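Local atomic coordinates of tailspike protein (PDB entry 6E1R), a protein that probably recognises and cleaves the capsular polysaccharide of Acinetobacter baumannii as the trimeric receptor-binding spike of a bacteriophage tail. Residues Q275-A280 against P300-G305; L331-G336 against K357-G362; V470-G475 against F541-F546. All coordinates share one frame; numbering follows the deposited sequence.

Contact 1 of 3, residues Q275-A280 against P300-G305; sequences QWHFFA and PIMFVG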
loop_
_atom_site.group_PDB
_atom_site.type_symbol
_atom_site.label_atom_id
_atom_site.label_comp_id
_atom_site.label_asym_id
_atom_site.label_seq_id
_atom_site.Cartn_x
_atom_site.Cartn_y
_atom_site.Cartn_z
ATOM N N GLN A 275 14.196 4.322 -1.745
ATOM C CA GLN A 275 13.141 3.593 -1.040
ATOM C C GLN A 275 12.968 4.102 0.396
ATOM O O GLN A 275 13.332 3.452 1.377
ATOM C CB GLN A 275 13.416 2.085 -1.074
ATOM C CG GLN A 275 13.393 1.492 -2.475
ATOM C CD GLN A 275 11.997 1.431 -3.062
ATOM O OE1 GLN A 275 11.042 1.055 -2.382
ATOM N NE2 GLN A 275 11.871 1.803 -4.331
ATOM N N TRP A 276 12.389 5.296 0.481
ATOM C CA TRP A 276 11.890 5.865 1.731
ATOM C C TRP A 276 10.375 5.973 1.594
ATOM O O TRP A 276 9.876 6.802 0.827
ATOM C CB TRP A 276 12.507 7.235 2.007
ATOM C CG TRP A 276 13.959 7.233 2.397
ATOM C CD1 TRP A 276 15.007 6.766 1.658
ATOM C CD2 TRP A 276 14.525 7.763 3.603
ATOM N NE1 TRP A 276 16.188 6.957 2.336
ATOM C CE2 TRP A 276 15.918 7.568 3.533
ATOM C CE3 TRP A 276 13.986 8.375 4.740
ATOM C CZ2 TRP A 276 16.780 7.966 4.555
ATOM C CZ3 TRP A 276 14.843 8.767 5.754
ATOM C CH2 TRP A 276 16.225 8.559 5.654
ATOM N N HIS A 277 9.643 5.138 2.329
ATOM C CA HIS A 277 8.193 5.089 2.220
ATOM C C HIS A 277 7.557 5.277 3.591
ATOM O O HIS A 277 8.166 4.983 4.622
ATOM C CB HIS A 277 7.726 3.771 1.591
ATOM C CG HIS A 277 8.291 3.525 0.227
ATOM N ND1 HIS A 277 8.093 4.391 -0.827
ATOM C CD2 HIS A 277 9.055 2.515 -0.254
ATOM C CE1 HIS A 277 8.708 3.925 -1.899
ATOM N NE2 HIS A 277 9.298 2.787 -1.578
ATOM N N PHE A 278 6.319 5.771 3.587
ATOM C CA PHE A 278 5.611 6.163 4.803
ATOM C C PHE A 278 4.205 5.581 4.772
ATOM O O PHE A 278 3.359 6.033 3.993
ATOM C CB PHE A 278 5.567 7.686 4.940
ATOM C CG PHE A 278 6.923 8.332 4.954
ATOM C CD1 PHE A 278 7.568 8.655 3.771
ATOM C CD2 PHE A 278 7.552 8.621 6.153
ATOM C CE1 PHE A 278 8.816 9.247 3.785
ATOM C CE2 PHE A 278 8.800 9.215 6.174
ATOM C CZ PHE A 278 9.433 9.528 4.988
ATOM N N PHE A 279 3.952 4.585 5.620
ATOM C CA PHE A 279 2.648 3.935 5.712
ATOM C C PHE A 279 1.887 4.517 6.897
ATOM O O PHE A 279 2.277 4.317 8.052
ATOM C CB PHE A 279 2.803 2.422 5.859
ATOM C CG PHE A 279 3.302 1.737 4.621
ATOM C CD1 PHE A 279 4.659 1.642 4.364
ATOM C CD2 PHE A 279 2.413 1.183 3.714
ATOM C CE1 PHE A 279 5.122 1.009 3.225
ATOM C CE2 PHE A 279 2.869 0.549 2.573
ATOM C CZ PHE A 279 4.225 0.462 2.330
ATOM N N ALA A 280 0.800 5.237 6.607
ATOM C CA ALA A 280 -0.115 5.754 7.628
ATOM C C ALA A 280 0.605 6.641 8.642
ATOM O O ALA A 280 0.281 6.645 9.831
ATOM C CB ALA A 280 -0.854 4.614 8.332
ATOM N N PRO A 300 11.185 5.789 -6.239
ATOM C CA PRO A 300 9.965 6.489 -5.829
ATOM C C PRO A 300 9.879 6.702 -4.325
ATOM O O PRO A 300 10.534 6.031 -3.525
ATOM C CB PRO A 300 8.846 5.560 -6.311
ATOM C CG PRO A 300 9.484 4.221 -6.339
ATOM C CD PRO A 300 10.877 4.470 -6.820
ATOM N N ILE A 301 9.047 7.672 -3.955
ATOM C CA ILE A 301 8.712 7.965 -2.566
ATOM C C ILE A 301 7.196 7.905 -2.448
ATOM O O ILE A 301 6.487 8.644 -3.143
ATOM C CB ILE A 301 9.245 9.335 -2.120
ATOM C CG1 ILE A 301 10.758 9.414 -2.329
ATOM C CG2 ILE A 301 8.883 9.600 -0.666
ATOM C CD1 ILE A 301 11.339 10.782 -2.049
HETATM N N MSE A 302 6.698 7.029 -1.582
HETATM C CA MSE A 302 5.257 6.816 -1.486
HETATM C C MSE A 302 4.702 7.053 -0.086
HETATM O O MSE A 302 5.327 6.701 0.914
HETATM C CB MSE A 302 4.904 5.399 -1.936
HETATM C CG MSE A 302 5.339 5.069 -3.349
HETATM SE SE MSE A 302 4.824 3.262 -3.849
HETATM C CE MSE A 302 5.588 2.299 -2.334
ATOM N N PHE A 303 3.515 7.649 -0.032
ATOM C CA PHE A 303 2.768 7.842 1.207
ATOM C C PHE A 303 1.479 7.041 1.097
ATOM O O PHE A 303 0.562 7.431 0.365
ATOM C CB PHE A 303 2.474 9.322 1.457
ATOM C CG PHE A 303 3.703 10.171 1.606
ATOM C CD1 PHE A 303 4.326 10.716 0.496
ATOM C CD2 PHE A 303 4.234 10.428 2.860
ATOM C CE1 PHE A 303 5.452 11.499 0.630
ATOM C CE2 PHE A 303 5.364 11.211 3.003
ATOM C CZ PHE A 303 5.973 11.746 1.886
ATOM N N VAL A 304 1.408 5.926 1.815
ATOM C CA VAL A 304 0.252 5.033 1.763
ATOM C C VAL A 304 -0.557 5.301 3.029
ATOM O O VAL A 304 -0.301 4.734 4.094
ATOM C CB VAL A 304 0.667 3.567 1.638
ATOM C CG1 VAL A 304 -0.559 2.677 1.524
ATOM C CG2 VAL A 304 1.581 3.373 0.433
ATOM N N GLY A 305 -1.543 6.189 2.911
ATOM C CA GLY A 305 -2.361 6.578 4.043
ATOM C C GLY A 305 -1.645 7.506 5.004
ATOM O O GLY A 305 -0.411 7.536 5.033
HETATM O O HOH W 1 13.365 6.549 -3.005
HETATM O O HOH W 2 2.092 8.200 5.320
#

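Contact 2 of 3, residues L331-G336 against K357-G362; sequences LIKFQG and KYIFEG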
loop_
_atom_site.group_PDB
_atom_site.type_symbol
_atom_site.label_atom_id
_atom_site.label_comp_id
_atom_site.label_asym_id
_atom_site.label_seq_id
_atom_site.Cartn_x
_atom_site.Cartn_y
_atom_site.Cartn_z
ATOM N N LEU A 331 8.579 8.910 -9.229
ATOM C CA LEU A 331 7.202 9.076 -8.796
ATOM C C LEU A 331 7.150 9.386 -7.308
ATOM O O LEU A 331 7.848 8.754 -6.510
ATOM C CB LEU A 331 6.379 7.817 -9.091
ATOM C CG LEU A 331 4.986 7.759 -8.464
ATOM C CD1 LEU A 331 4.112 8.872 -9.015
ATOM C CD2 LEU A 331 4.347 6.399 -8.697
ATOM N N ILE A 332 6.321 10.359 -6.945
ATOM C CA ILE A 332 5.951 10.616 -5.560
ATOM C C ILE A 332 4.442 10.440 -5.474
ATOM O O ILE A 332 3.684 11.258 -6.012
ATOM C CB ILE A 332 6.377 12.012 -5.089
ATOM C CG1 ILE A 332 7.901 12.142 -5.121
ATOM C CG2 ILE A 332 5.847 12.281 -3.687
ATOM C CD1 ILE A 332 8.409 13.484 -4.637
ATOM N N LYS A 333 4.003 9.377 -4.806
ATOM C CA LYS A 333 2.592 9.020 -4.744
ATOM C C LYS A 333 2.027 9.372 -3.376
ATOM O O LYS A 333 2.574 8.963 -2.347
ATOM C CB LYS A 333 2.386 7.532 -5.030
ATOM C CG LYS A 333 0.920 7.125 -5.066
ATOM C CD LYS A 333 0.740 5.684 -5.513
ATOM C CE LYS A 333 -0.737 5.343 -5.667
ATOM N NZ LYS A 333 -0.949 3.928 -6.081
ATOM N N PHE A 334 0.935 10.129 -3.374
ATOM C CA PHE A 334 0.169 10.433 -2.167
ATOM C C PHE A 334 -1.115 9.613 -2.257
ATOM O O PHE A 334 -2.114 10.056 -2.827
ATOM C CB PHE A 334 -0.116 11.927 -2.059
ATOM C CG PHE A 334 1.117 12.771 -1.902
ATOM C CD1 PHE A 334 1.669 12.991 -0.652
ATOM C CD2 PHE A 334 1.726 13.342 -3.006
ATOM C CE1 PHE A 334 2.804 13.767 -0.508
ATOM C CE2 PHE A 334 2.861 14.118 -2.867
ATOM C CZ PHE A 334 3.400 14.330 -1.618
ATOM N N GLN A 335 -1.081 8.407 -1.696
ATOM C CA GLN A 335 -2.187 7.456 -1.799
ATOM C C GLN A 335 -3.074 7.598 -0.567
ATOM O O GLN A 335 -2.749 7.090 0.508
ATOM C CB GLN A 335 -1.660 6.033 -1.952
ATOM C CG GLN A 335 -2.748 4.980 -2.063
ATOM C CD GLN A 335 -2.202 3.607 -2.408
ATOM O OE1 GLN A 335 -1.090 3.479 -2.917
ATOM N NE2 GLN A 335 -2.986 2.571 -2.129
ATOM N N GLY A 336 -4.196 8.296 -0.731
ATOM C CA GLY A 336 -5.177 8.435 0.327
ATOM C C GLY A 336 -4.677 9.193 1.539
ATOM O O GLY A 336 -4.775 8.701 2.668
ATOM N N LYS A 357 7.341 12.841 -11.218
ATOM C CA LYS A 357 5.911 12.910 -11.462
ATOM C C LYS A 357 5.159 12.658 -10.160
ATOM O O LYS A 357 5.695 12.090 -9.206
ATOM C CB LYS A 357 5.485 11.894 -12.523
ATOM C CG LYS A 357 6.284 11.958 -13.816
ATOM C CD LYS A 357 6.184 13.326 -14.468
ATOM C CE LYS A 357 6.871 13.343 -15.824
ATOM N NZ LYS A 357 6.928 14.716 -16.399
ATOM N N TYR A 358 3.900 13.083 -10.130
ATOM C CA TYR A 358 3.099 13.019 -8.916
ATOM C C TYR A 358 1.799 12.273 -9.170
ATOM O O TYR A 358 1.192 12.403 -10.236
ATOM C CB TYR A 358 2.802 14.424 -8.380
ATOM C CG TYR A 358 4.028 15.142 -7.868
ATOM C CD1 TYR A 358 4.868 15.830 -8.733
ATOM C CD2 TYR A 358 4.350 15.126 -6.517
ATOM C CE1 TYR A 358 5.993 16.485 -8.268
ATOM C CE2 TYR A 358 5.471 15.777 -6.044
ATOM C CZ TYR A 358 6.288 16.456 -6.921
ATOM O OH TYR A 358 7.407 17.105 -6.450
ATOM N N ILE A 359 1.383 11.490 -8.179
ATOM C CA ILE A 359 0.083 10.836 -8.170
ATOM C C ILE A 359 -0.627 11.234 -6.885
ATOM O O ILE A 359 -0.103 11.014 -5.786
ATOM C CB ILE A 359 0.203 9.308 -8.282
ATOM C CG1 ILE A 359 0.614 8.908 -9.701
ATOM C CG2 ILE A 359 -1.109 8.640 -7.898
ATOM C CD1 ILE A 359 0.728 7.413 -9.905
ATOM N N PHE A 360 -1.810 11.823 -7.024
ATOM C CA PHE A 360 -2.676 12.158 -5.898
ATOM C C PHE A 360 -3.918 11.287 -6.034
ATOM O O PHE A 360 -4.787 11.552 -6.869
ATOM C CB PHE A 360 -3.019 13.644 -5.882
ATOM C CG PHE A 360 -1.855 14.532 -5.547
ATOM C CD1 PHE A 360 -0.945 14.908 -6.523
ATOM C CD2 PHE A 360 -1.675 15.000 -4.255
ATOM C CE1 PHE A 360 0.127 15.726 -6.215
ATOM C CE2 PHE A 360 -0.607 15.821 -3.940
ATOM C CZ PHE A 360 0.295 16.183 -4.922
ATOM N N GLU A 361 -3.994 10.245 -5.211
ATOM C CA GLU A 361 -5.025 9.217 -5.316
ATOM C C GLU A 361 -5.920 9.293 -4.084
ATOM O O GLU A 361 -5.540 8.841 -3.000
ATOM C CB GLU A 361 -4.381 7.843 -5.462
ATOM C CG GLU A 361 -5.340 6.726 -5.813
ATOM C CD GLU A 361 -4.640 5.386 -5.889
ATOM O OE1 GLU A 361 -3.994 5.107 -6.921
ATOM O OE2 GLU A 361 -4.717 4.621 -4.908
ATOM N N GLY A 362 -7.109 9.864 -4.258
ATOM C CA GLY A 362 -8.087 9.908 -3.191
ATOM C C GLY A 362 -7.747 10.818 -2.033
ATOM O O GLY A 362 -8.310 10.650 -0.949
HETATM O O HOH W 3 -3.030 2.491 -7.776
#

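Contact 3 of 3, residues V470-G475 against F541-F546; sequences VNAIFG and FAMEVF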
loop_
_atom_site.group_PDB
_atom_site.type_symbol
_atom_site.label_atom_id
_atom_site.label_comp_id
_atom_site.label_asym_id
_atom_site.label_seq_id
_atom_site.Cartn_x
_atom_site.Cartn_y
_atom_site.Cartn_z
ATOM N N VAL A 470 -8.172 21.955 -43.435
ATOM C CA VAL A 470 -7.210 23.031 -43.229
ATOM C C VAL A 470 -7.966 24.311 -42.910
ATOM O O VAL A 470 -8.859 24.717 -43.663
ATOM C CB VAL A 470 -6.302 23.230 -44.453
ATOM C CG1 VAL A 470 -5.263 24.292 -44.152
ATOM C CG2 VAL A 470 -5.636 21.922 -44.841
ATOM N N ASN A 471 -7.605 24.945 -41.799
ATOM C CA ASN A 471 -8.130 26.251 -41.421
ATOM C C ASN A 471 -6.973 27.238 -41.474
ATOM O O ASN A 471 -6.110 27.242 -40.587
ATOM C CB ASN A 471 -8.766 26.213 -40.032
ATOM C CG ASN A 471 -9.404 27.536 -39.643
ATOM O OD1 ASN A 471 -9.674 27.785 -38.468
ATOM N ND2 ASN A 471 -9.659 28.385 -40.631
ATOM N N ALA A 472 -6.952 28.068 -42.512
ATOM C CA ALA A 472 -5.917 29.076 -42.686
ATOM C C ALA A 472 -6.431 30.418 -42.189
ATOM O O ALA A 472 -7.576 30.793 -42.455
ATOM C CB ALA A 472 -5.492 29.183 -44.151
ATOM N N ILE A 473 -5.579 31.135 -41.459
ATOM C CA ILE A 473 -5.928 32.430 -40.894
ATOM C C ILE A 473 -4.812 33.421 -41.187
ATOM O O ILE A 473 -3.681 33.048 -41.509
ATOM C CB ILE A 473 -6.186 32.355 -39.375
ATOM C CG1 ILE A 473 -4.921 31.887 -38.651
ATOM C CG2 ILE A 473 -7.361 31.439 -39.070
ATOM C CD1 ILE A 473 -4.963 32.087 -37.157
ATOM N N PHE A 474 -5.149 34.701 -41.071
ATOM C CA PHE A 474 -4.176 35.776 -41.195
ATOM C C PHE A 474 -3.505 36.007 -39.848
ATOM O O PHE A 474 -4.185 36.169 -38.830
ATOM C CB PHE A 474 -4.851 37.059 -41.683
ATOM C CG PHE A 474 -3.897 38.190 -41.929
ATOM C CD1 PHE A 474 -2.855 38.052 -42.831
ATOM C CD2 PHE A 474 -4.046 39.395 -41.266
ATOM C CE1 PHE A 474 -1.978 39.095 -43.064
ATOM C CE2 PHE A 474 -3.173 40.441 -41.493
ATOM C CZ PHE A 474 -2.138 40.291 -42.393
ATOM N N GLY A 475 -2.176 36.023 -39.847
ATOM C CA GLY A 475 -1.436 36.166 -38.609
ATOM C C GLY A 475 -0.958 34.840 -38.056
ATOM O O GLY A 475 -0.617 33.929 -38.817
ATOM N N PHE A 541 0.666 34.081 -42.613
ATOM C CA PHE A 541 -0.525 33.298 -42.323
ATOM C C PHE A 541 -0.142 32.085 -41.484
ATOM O O PHE A 541 1.038 31.773 -41.301
ATOM C CB PHE A 541 -1.231 32.860 -43.615
ATOM C CG PHE A 541 -1.738 34.005 -44.447
ATOM C CD1 PHE A 541 -0.897 34.668 -45.328
ATOM C CD2 PHE A 541 -3.058 34.417 -44.352
ATOM C CE1 PHE A 541 -1.361 35.722 -46.092
ATOM C CE2 PHE A 541 -3.529 35.469 -45.114
ATOM C CZ PHE A 541 -2.679 36.123 -45.985
ATOM N N ALA A 542 -1.160 31.402 -40.964
ATOM C CA ALA A 542 -0.956 30.215 -40.144
ATOM C C ALA A 542 -2.047 29.201 -40.448
ATOM O O ALA A 542 -3.232 29.547 -40.462
ATOM C CB ALA A 542 -0.958 30.565 -38.652
HETATM N N MSE A 543 -1.645 27.957 -40.686
HETATM C CA MSE A 543 -2.592 26.892 -40.992
HETATM C C MSE A 543 -2.761 25.923 -39.828
HETATM O O MSE A 543 -1.852 25.738 -39.016
HETATM C CB MSE A 543 -2.150 26.115 -42.237
HETATM C CG MSE A 543 -2.466 26.788 -43.564
HETATM SE SE MSE A 543 -1.440 28.414 -43.884
HETATM C CE MSE A 543 -1.655 28.526 -45.814
ATOM N N GLU A 544 -3.937 25.306 -39.757
ATOM C CA GLU A 544 -4.218 24.234 -38.810
ATOM C C GLU A 544 -4.848 23.086 -39.579
ATOM O O GLU A 544 -5.918 23.251 -40.175
ATOM C CB GLU A 544 -5.144 24.706 -37.685
ATOM C CG GLU A 544 -4.492 25.679 -36.722
ATOM C CD GLU A 544 -5.451 26.213 -35.675
ATOM O OE1 GLU A 544 -6.465 26.836 -36.055
ATOM O OE2 GLU A 544 -5.190 26.007 -34.471
ATOM N N VAL A 545 -4.187 21.932 -39.572
ATOM C CA VAL A 545 -4.597 20.787 -40.375
ATOM C C VAL A 545 -5.161 19.713 -39.455
ATOM O O VAL A 545 -4.586 19.418 -38.400
ATOM C CB VAL A 545 -3.422 20.239 -41.211
ATOM C CG1 VAL A 545 -3.889 19.110 -42.118
ATOM C CG2 VAL A 545 -2.786 21.354 -42.026
ATOM N N PHE A 546 -6.285 19.128 -39.861
ATOM C CA PHE A 546 -6.935 18.033 -39.145
ATOM C C PHE A 546 -7.086 16.880 -40.127
ATOM O O PHE A 546 -7.836 16.988 -41.103
ATOM C CB PHE A 546 -8.296 18.457 -38.589
ATOM C CG PHE A 546 -8.253 19.683 -37.718
ATOM C CD1 PHE A 546 -8.241 20.950 -38.280
ATOM C CD2 PHE A 546 -8.240 19.569 -36.337
ATOM C CE1 PHE A 546 -8.206 22.080 -37.482
ATOM C CE2 PHE A 546 -8.207 20.695 -35.532
ATOM C CZ PHE A 546 -8.189 21.952 -36.106
#

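Contact 1 of 3, residues Q275-A280 against P300-G305
Phe-278 and Phe-303 pair in register on two parallel strands, their rings side by side, and backbone hydrogen bonding ties the pair. Phe-278 N donates to Met-302 O at 3.0 Å, Val-304 N donates to Phe-278 O, and Ala-280 N donates to Val-304 O. One rung is carried by a side chain: Met-302 N gives its hydrogen to His-277 ND1 at 3.1 Å, lying exactly in the imidazole plane although the angle at hydrogen is bent to 138°. The other ring nitrogen, His-277 NE2, donates to Gln-275 OE1 at 2.6 Å, so the ring is tethered at both nitrogens, consistent with a fixed ring rotation and with ND1 unprotonated. Gln-275 OE1 also accepts from Gly-306 N of the second subunit.

Selenomethionine Met-302 bends at its last torsion (chi3 -52°), which brings CE back over the face of the imidazole, near the ring normal and 3.6 Å from the centroid of the His-277 ring, a CH-pi contact.

Aromatic and apolar contacts complete the interface. The ring planes of Phe-278 and Phe-303 are 10° apart, but their 5.1 Å centroid separation leaves little overlap; Phe-278 CD1 meets Phe-303 CE2. On the other side of the sheet, Phe-279 CD2 touches Val-304 CB at 3.6 Å. Phe-253 and Phe-334 extend the Phe-278/Phe-303 row on the preceding and following strands. Such a ladder of like residues on successive parallel strands is characteristic of a parallel beta-helix, right-handed in known phage tailspikes and probably so here.

Contact 2 of 3, residues L331-G336 against K357-G362
Lys-333 crosses from its own strand toward Ile-359 and Glu-361 of the next. CB leaves on the face shared with Leu-331 and Gln-335; CG, anti to the backbone N (chi1 -176°), rests 3.8 Å from Ile-359 CG2. The chain stays extended beyond CG. CE comes 4.0 Å from the same Ile-359 CG2 and 3.5 Å from Glu-361 OE1. At the tip, NZ makes a weak, long salt bridge to Glu-361 OE1 at 3.4 Å and a weak bond to Gln-335 OE1, and donates to a water, which in turn reaches Glu-361 OE1. Its stronger partner is Glu-361 OE2 of the second subunit; in turn, OE2 of Glu-361 pairs with Lys-333 of the third. The Gln-335 amides also bond to one another, OE1 to NE2 of Gln-335 of the second subunit and NE2 to OE1 of Gln-335 of the third.

Farther back on this face, Leu-331 CD1 packs 3.6 Å from Ile-359 CG1. The reverse face is aromatic apart from Ile-332, which packs beside Tyr-358: Phe-334 CD2 sits 3.5 Å above the plane of the Phe-360 ring, toward its rim, with the planes 18° apart, while Phe-334 CE2 meets Tyr-358 CD2 edge to edge.

Five backbone bonds hold the strands nearly parallel. Those from Phe-334 N to Ile-359 O and from Glu-361 N to Phe-334 O are nearly straight, each 172° at hydrogen. In-register parallel strands with stacked phenylalanines are characteristic of a parallel beta-helix; here the other face meets its partners in the trimer.

Contact 3 of 3, residues V470-G475 against F541-F546
Val-470 to Phe-474 runs antiparallel to Phe-541 to Phe-546, the strand axes 4.6 Å apart at closest approach and their directions at 166°. Asn-471 N donates to Glu-544 O at 2.9 Å, Ile-473 N to Ala-542 O, and Ala-542 N back to Ile-473 O; the return bond from Glu-544 N to Asn-471 O is more bent, 138° at hydrogen.

At the end nearest Gly-475, two rings form an edge-to-face (T-shaped) pair. The CD1 edge of Phe-474 points at the face of Phe-541, with CD1 3.5 Å from Phe-541 CE2 and toward the rim of that ring; the planes make 62°. Phe-474 has CG anti to its backbone N, whereas Phe-541 has CG beside its backbone N, and the two side chains slant across each other. Ile-473 O approaches the edge of the Phe-541 ring, 3.2 Å from CD2.

Both strands belong to the five-stranded antiparallel sheet of the C-terminal domain, where strand 539-548 lies between 435-443 and 465-474; strand 519-523 of a second sheet packs against the Val-470, Ala-472 and Met-543 face, through Phe-519 and Trp-521. On that face CG of selenomethionine Met-543 lies 3.8 Å from Val-470 CG1 and 3.9 Å from Ala-472 CB, and a bend at chi2 places its SE 4.1 Å from Ala-472 CB. Val-470 CG2 meets Val-545 CG2.

The opposite face carries Asn-471 and Glu-544 side by side. Asn-471 ND2 bonds to Ala-485 O, Glu-544 OE2 to the hydroxyl of Tyr-435, and Asn-550 ND2 of the third subunit donates to Asn-471 OD1.

Contacts 1 and 2 join successive strand pairs of one parallel beta-helix, strand 301-304 lying next to 331-338. Their centres are 10 Å apart, and they touch directly: Phe-303 N and Lys-333 O lie 2.8 Å apart, as do Phe-303 O and Gln-335 N, both probable hydrogen bonds. Phe-303 CD1 to Phe-334 CE1, 3.6 Å, carries the phenylalanine row across the junction. Contact 3 stands apart in the antiparallel C-terminal domain, its centre 49 Å from that of contact 1 and 40 Å from that of contact 2, with nearest atoms about 37 and 25 Å away. All three reach the third subunit, so trimer contacts recur in both domains. A bound sodium ion lies about 7 Å from the Gln-275 side chain of contact 1.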